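3-oxosteroid 1-dehydrogenase (Sterolibacterium denitrificans, PDB 7P18) probably catalyses the FAD-dependent 1,2-dehydrogenation of 3-oxosteroids to 3-oxo-Delta(1)-steroids, passing the electrons to an acceptor. Local coordinates at residues S49-M61 and A125-F137. Sequence-based numbering, arbitrary orientation.
Sequences SGGAVWIPNNSQM and AKPGGRTMEPMLF. With FAD (flavin-adenine dinucleotide), chain C.
Asn58 and Met132 approach from opposite directions, SD of Met132 lying 3.5 Å from CG of the Asn58 amide, a small example of one side-chain amide closing the end of a strand pair. CG of Asn58 sits between its backbone N and carbonyl carbon (chi1 69°), turning the amide inward: ND2 gives one hydrogen to Ile55 O and the other, at 3.0 Å, to Gly129 O, both acceptors close to the amide plane, while OD1 accepts from Gln60 N in an Asx turn. Replacing Asn58 with alanine would probably leave Gly129 O and Ile55 O without their shared donor and free the 55-58 turn from the second strand. Met132, bent at chi3 (82°), carries its CE to Gln60 NE2, 3.4 Å away, and its side chain crosses that of Ile55 at about a right angle, SD against CG1.

On the face bearing Trp54 and Thr131, the indole and the extended Arg130 chain run side by side, CD of Arg130 3.7 Å from Trp54 CZ2, with ring and guanidinium planes 83° apart. OG1 of Thr131 lies at the indole edge, in the ring plane, hydrogen-bonded to Ala539 O. Salt bridges to Asp117 and Asp65 hold the far end of Arg130.

Val53 and Met132 join the backbones, Val53 N to Met132 O and Met132 N to Val53 O both 2.8 Å. Just upstream, Ala52 pairs with the flavin, N to O4 and O to N3, and touches the bound steroid. These bonds and the Asn58 amide thus fix the strand leaving the flavin-binding loop and probably help hold Ala52 against the flavin.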
loop_
_atom_site.group_PDB
_atom_site.type_symbol
_atom_site.label_atom_id
_atom_site.label_comp_id
_atom_site.label_asym_id
_atom_site.label_seq_id
_atom_site.Cartn_x
_atom_site.Cartn_y
_atom_site.Cartn_z
ATOM N N SER A 49 1.246 -5.405 3.414
ATOM C CA SER A 49 0.598 -4.083 3.456
ATOM C C SER A 49 -0.035 -3.854 4.819
ATOM O O SER A 49 0.026 -4.762 5.657
ATOM C CB SER A 49 -0.430 -3.971 2.345
ATOM O OG SER A 49 -1.603 -4.672 2.674
ATOM N N GLY A 50 -0.684 -2.710 4.994
ATOM C CA GLY A 50 -1.519 -2.427 6.173
ATOM C C GLY A 50 -2.842 -3.144 6.155
ATOM O O GLY A 50 -3.523 -3.145 7.200
ATOM N N GLY A 51 -3.233 -3.705 5.008
ATOM C CA GLY A 51 -4.479 -4.453 4.859
ATOM C C GLY A 51 -5.695 -3.541 4.932
ATOM O O GLY A 51 -6.810 -4.076 4.988
ATOM N N ALA A 52 -5.512 -2.222 4.901
ATOM C CA ALA A 52 -6.617 -1.255 5.003
ATOM C C ALA A 52 -7.361 -1.183 3.675
ATOM O O ALA A 52 -6.708 -1.277 2.619
ATOM C CB ALA A 52 -6.081 0.076 5.403
ATOM N N VAL A 53 -8.681 -0.996 3.739
ATOM C CA VAL A 53 -9.556 -0.764 2.547
ATOM C C VAL A 53 -10.397 0.482 2.813
ATOM O O VAL A 53 -10.863 0.690 3.951
ATOM C CB VAL A 53 -10.417 -1.985 2.203
ATOM C CG1 VAL A 53 -9.566 -3.140 1.728
ATOM C CG2 VAL A 53 -11.299 -2.414 3.378
ATOM N N TRP A 54 -10.532 1.338 1.792
ATOM C CA TRP A 54 -11.220 2.635 1.923
ATOM C C TRP A 54 -12.656 2.459 1.413
ATOM O O TRP A 54 -12.857 2.348 0.204
ATOM C CB TRP A 54 -10.469 3.728 1.180
ATOM C CG TRP A 54 -11.057 5.083 1.378
ATOM C CD1 TRP A 54 -10.919 5.880 2.476
ATOM C CD2 TRP A 54 -11.841 5.831 0.435
ATOM N NE1 TRP A 54 -11.518 7.077 2.258
ATOM C CE2 TRP A 54 -12.126 7.066 1.030
ATOM C CE3 TRP A 54 -12.337 5.571 -0.843
ATOM C CZ2 TRP A 54 -12.900 8.044 0.405
ATOM C CZ3 TRP A 54 -13.083 6.544 -1.472
ATOM C CH2 TRP A 54 -13.373 7.758 -0.851
ATOM N N ILE A 55 -13.595 2.363 2.347
ATOM C CA ILE A 55 -14.989 1.926 2.065
ATOM C C ILE A 55 -15.915 3.043 2.521
ATOM O O ILE A 55 -16.411 3.065 3.649
ATOM C CB ILE A 55 -15.333 0.581 2.745
ATOM C CG1 ILE A 55 -14.245 -0.479 2.578
ATOM C CG2 ILE A 55 -16.687 0.086 2.234
ATOM C CD1 ILE A 55 -14.095 -1.018 1.152
ATOM N N PRO A 56 -16.246 3.982 1.625
ATOM C CA PRO A 56 -17.178 5.038 2.006
ATOM C C PRO A 56 -18.524 4.371 2.345
ATOM O O PRO A 56 -18.899 3.424 1.704
ATOM C CB PRO A 56 -17.245 5.949 0.786
ATOM C CG PRO A 56 -15.969 5.599 0.009
ATOM C CD PRO A 56 -15.750 4.125 0.242
ATOM N N ASN A 57 -19.203 4.952 3.327
ATOM C CA ASN A 57 -20.610 4.636 3.668
ATOM C C ASN A 57 -20.706 3.170 4.084
ATOM O O ASN A 57 -21.777 2.516 3.821
ATOM C CB ASN A 57 -21.544 4.967 2.512
ATOM C CG ASN A 57 -22.995 5.113 2.946
ATOM O OD1 ASN A 57 -23.319 5.437 4.122
ATOM N ND2 ASN A 57 -23.857 4.921 1.961
ATOM N N ASN A 58 -19.647 2.609 4.680
ATOM C CA ASN A 58 -19.738 1.209 5.184
ATOM C C ASN A 58 -20.728 1.213 6.370
ATOM O O ASN A 58 -20.886 2.271 7.064
ATOM C CB ASN A 58 -18.368 0.618 5.521
ATOM C CG ASN A 58 -17.708 1.251 6.713
ATOM O OD1 ASN A 58 -18.132 0.988 7.844
ATOM N ND2 ASN A 58 -16.695 2.099 6.482
ATOM N N SER A 59 -21.299 0.027 6.634
ATOM C CA SER A 59 -22.396 -0.225 7.606
ATOM C C SER A 59 -21.943 -0.016 9.055
ATOM O O SER A 59 -22.812 0.018 9.940
ATOM C CB SER A 59 -22.960 -1.622 7.404
ATOM O OG SER A 59 -22.033 -2.625 7.836
ATOM N N GLN A 60 -20.634 0.044 9.324
ATOM C CA GLN A 60 -20.053 0.012 10.682
ATOM C C GLN A 60 -19.635 1.406 11.117
ATOM O O GLN A 60 -19.106 1.572 12.233
ATOM C CB GLN A 60 -18.930 -1.028 10.736
ATOM C CG GLN A 60 -19.419 -2.452 10.473
ATOM C CD GLN A 60 -18.251 -3.403 10.355
ATOM O OE1 GLN A 60 -17.487 -3.591 11.319
ATOM N NE2 GLN A 60 -18.079 -3.932 9.161
ATOM N N MET A 61 -19.866 2.430 10.297
ATOM C CA MET A 61 -19.410 3.785 10.639
ATOM C C MET A 61 -20.146 4.344 11.877
ATOM O O MET A 61 -21.358 4.139 11.988
ATOM C CB MET A 61 -19.549 4.713 9.431
ATOM C CG MET A 61 -18.514 4.421 8.365
ATOM S SD MET A 61 -18.692 5.451 6.891
ATOM C CE MET A 61 -17.964 6.967 7.485
ATOM N N ALA A 125 -15.349 14.986 2.063
ATOM C CA ALA A 125 -14.331 14.346 2.924
ATOM C C ALA A 125 -14.967 13.979 4.257
ATOM O O ALA A 125 -15.869 14.684 4.678
ATOM C CB ALA A 125 -13.175 15.260 3.155
ATOM N N LYS A 126 -14.490 12.906 4.875
ATOM C CA LYS A 126 -14.916 12.508 6.241
ATOM C C LYS A 126 -13.704 12.518 7.157
ATOM O O LYS A 126 -12.552 12.298 6.736
ATOM C CB LYS A 126 -15.642 11.168 6.156
ATOM C CG LYS A 126 -16.986 11.234 5.449
ATOM C CD LYS A 126 -18.055 12.010 6.256
ATOM C CE LYS A 126 -19.235 12.376 5.374
ATOM N NZ LYS A 126 -20.346 12.970 6.166
ATOM N N PRO A 127 -13.946 12.796 8.457
ATOM C CA PRO A 127 -12.877 12.849 9.454
ATOM C C PRO A 127 -12.455 11.496 10.049
ATOM O O PRO A 127 -11.537 11.458 10.855
ATOM C CB PRO A 127 -13.505 13.771 10.508
ATOM C CG PRO A 127 -14.961 13.447 10.447
ATOM C CD PRO A 127 -15.256 13.246 8.976
ATOM N N GLY A 128 -13.119 10.410 9.649
ATOM C CA GLY A 128 -12.781 9.050 10.089
ATOM C C GLY A 128 -13.776 8.056 9.567
ATOM O O GLY A 128 -14.793 8.475 9.006
ATOM N N GLY A 129 -13.469 6.781 9.674
ATOM C CA GLY A 129 -14.488 5.730 9.593
ATOM C C GLY A 129 -14.639 5.133 8.204
ATOM O O GLY A 129 -15.201 4.045 8.140
ATOM N N ARG A 130 -14.192 5.790 7.114
ATOM C CA ARG A 130 -14.279 5.146 5.771
ATOM C C ARG A 130 -13.198 4.067 5.629
ATOM O O ARG A 130 -13.472 2.997 5.074
ATOM C CB ARG A 130 -14.163 6.185 4.650
ATOM C CG ARG A 130 -15.274 7.219 4.607
ATOM C CD ARG A 130 -15.149 8.069 3.355
ATOM N NE ARG A 130 -16.368 8.791 3.036
ATOM C CZ ARG A 130 -16.433 9.941 2.357
ATOM N NH1 ARG A 130 -15.343 10.577 1.936
ATOM N NH2 ARG A 130 -17.625 10.439 2.063
ATOM N N THR A 131 -11.994 4.339 6.114
ATOM C CA THR A 131 -10.898 3.349 6.219
ATOM C C THR A 131 -11.340 2.219 7.163
ATOM O O THR A 131 -11.832 2.536 8.244
ATOM C CB THR A 131 -9.602 4.002 6.692
ATOM O OG1 THR A 131 -9.147 4.960 5.733
ATOM C CG2 THR A 131 -8.543 2.954 6.941
ATOM N N MET A 132 -11.142 0.980 6.735
ATOM C CA MET A 132 -11.418 -0.255 7.497
ATOM C C MET A 132 -10.173 -1.144 7.489
ATOM O O MET A 132 -9.379 -1.101 6.492
ATOM C CB MET A 132 -12.606 -1.024 6.926
ATOM C CG MET A 132 -13.882 -0.185 6.695
ATOM S SD MET A 132 -15.262 -1.213 6.111
ATOM C CE MET A 132 -15.845 -1.885 7.662
ATOM N N GLU A 133 -10.021 -1.936 8.553
ATOM C CA GLU A 133 -8.871 -2.864 8.673
ATOM C C GLU A 133 -9.323 -4.208 9.240
ATOM O O GLU A 133 -10.444 -4.346 9.775
ATOM C CB GLU A 133 -7.800 -2.208 9.523
ATOM C CG GLU A 133 -8.099 -2.226 11.030
ATOM C CD GLU A 133 -6.856 -1.958 11.854
ATOM O OE1 GLU A 133 -5.737 -2.463 11.450
ATOM O OE2 GLU A 133 -6.986 -1.187 12.839
ATOM N N PRO A 134 -8.468 -5.240 9.093
ATOM C CA PRO A 134 -8.769 -6.577 9.591
ATOM C C PRO A 134 -8.567 -6.750 11.100
ATOM O O PRO A 134 -7.661 -6.128 11.683
ATOM C CB PRO A 134 -7.751 -7.494 8.914
ATOM C CG PRO A 134 -7.000 -6.618 7.924
ATOM C CD PRO A 134 -7.208 -5.190 8.336
ATOM N N MET A 135 -9.433 -7.543 11.725
ATOM C CA MET A 135 -9.149 -8.116 13.064
ATOM C C MET A 135 -7.945 -9.069 12.932
ATOM O O MET A 135 -7.723 -9.650 11.829
ATOM C CB MET A 135 -10.367 -8.896 13.563
ATOM C CG MET A 135 -11.580 -8.011 13.788
ATOM S SD MET A 135 -12.909 -8.952 14.620
ATOM C CE MET A 135 -12.222 -8.997 16.281
ATOM N N LEU A 136 -7.167 -9.216 13.999
ATOM C CA LEU A 136 -6.088 -10.251 14.042
ATOM C C LEU A 136 -6.675 -11.594 13.604
ATOM O O LEU A 136 -7.817 -11.940 13.984
ATOM C CB LEU A 136 -5.488 -10.324 15.449
ATOM C CG LEU A 136 -4.776 -9.084 15.979
ATOM C CD1 LEU A 136 -4.191 -9.373 17.362
ATOM C CD2 LEU A 136 -3.664 -8.615 15.058
ATOM N N PHE A 137 -5.948 -12.304 12.756
ATOM C CA PHE A 137 -6.353 -13.594 12.178
ATOM C C PHE A 137 -5.428 -14.695 12.736
ATOM O O PHE A 137 -4.184 -14.485 12.859
ATOM C CB PHE A 137 -6.301 -13.529 10.649
ATOM C CG PHE A 137 -6.845 -14.766 10.006
ATOM C CD1 PHE A 137 -8.191 -14.893 9.770
ATOM C CD2 PHE A 137 -6.017 -15.826 9.689
ATOM C CE1 PHE A 137 -8.703 -16.051 9.218
ATOM C CE2 PHE A 137 -6.526 -16.991 9.159
ATOM C CZ PHE A 137 -7.874 -17.092 8.907
HETATM P PA FAD C . -0.102 -7.820 -5.237
HETATM O O1A FAD C . -0.706 -7.756 -3.881
HETATM O O2A FAD C . 1.369 -7.504 -5.240
HETATM O O5B FAD C . -0.370 -9.275 -5.803
HETATM C C5B FAD C . 0.098 -9.602 -7.138
HETATM C C4B FAD C . 0.529 -11.037 -7.141
HETATM O O4B FAD C . 0.671 -11.481 -8.518
HETATM C C3B FAD C . 1.878 -11.332 -6.451
HETATM O O3B FAD C . 1.757 -12.406 -5.524
HETATM C C2B FAD C . 2.811 -11.662 -7.619
HETATM O O2B FAD C . 3.914 -12.472 -7.237
HETATM C C1B FAD C . 1.836 -12.255 -8.637
HETATM N N9A FAD C . 2.306 -12.234 -10.023
HETATM C C8A FAD C . 3.094 -11.312 -10.651
HETATM N N7A FAD C . 3.408 -11.669 -11.893
HETATM C C5A FAD C . 2.742 -12.872 -12.089
HETATM C C6A FAD C . 2.660 -13.751 -13.191
HETATM N N6A FAD C . 3.328 -13.587 -14.338
HETATM N N1A FAD C . 1.908 -14.862 -13.040
HETATM C C2A FAD C . 1.276 -15.052 -11.879
HETATM N N3A FAD C . 1.337 -14.339 -10.750
HETATM C C4A FAD C . 2.076 -13.231 -10.941
HETATM N N1 FAD C . -2.587 -0.201 0.020
HETATM C C2 FAD C . -3.781 -0.026 0.632
HETATM O O2 FAD C . -4.799 0.259 -0.024
HETATM N N3 FAD C . -3.921 -0.183 1.952
HETATM C C4 FAD C . -2.839 -0.252 2.806
HETATM O O4 FAD C . -3.044 -0.503 3.989
HETATM C C4X FAD C . -1.554 -0.406 2.221
HETATM N N5 FAD C . -0.492 -0.516 3.002
HETATM C C5X FAD C . 0.723 -0.740 2.398
HETATM C C6 FAD C . 1.860 -0.957 3.211
HETATM C C7 FAD C . 3.083 -1.323 2.665
HETATM C C7M FAD C . 4.281 -1.581 3.556
HETATM C C8 FAD C . 3.174 -1.534 1.278
HETATM C C8M FAD C . 4.491 -1.962 0.654
HETATM C C9 FAD C . 2.095 -1.244 0.467
HETATM C C9A FAD C . 0.838 -0.897 0.999
HETATM N N10 FAD C . -0.282 -0.617 0.201
HETATM C C10 FAD C . -1.523 -0.392 0.783
HETATM C "C1'" FAD C . -0.236 -0.818 -1.252
HETATM C "C2'" FAD C . -0.784 -2.220 -1.599
HETATM O "O2'" FAD C . -0.126 -3.261 -0.878
HETATM C "C3'" FAD C . -0.721 -2.530 -3.104
HETATM O "O3'" FAD C . -1.048 -1.385 -3.895
HETATM C "C4'" FAD C . -1.603 -3.713 -3.446
HETATM O "O4'" FAD C . -1.232 -4.793 -2.600
HETATM C "C5'" FAD C . -1.531 -4.140 -4.896
HETATM O "O5'" FAD C . -2.341 -5.327 -5.004
HETATM P P FAD C . -2.299 -6.203 -6.329
HETATM O O1P FAD C . -3.221 -7.303 -6.017
HETATM O O2P FAD C . -2.417 -5.403 -7.547
HETATM O O3P FAD C . -0.784 -6.821 -6.311
HETATM O O HOH W 1 -4.504 -1.160 8.903
#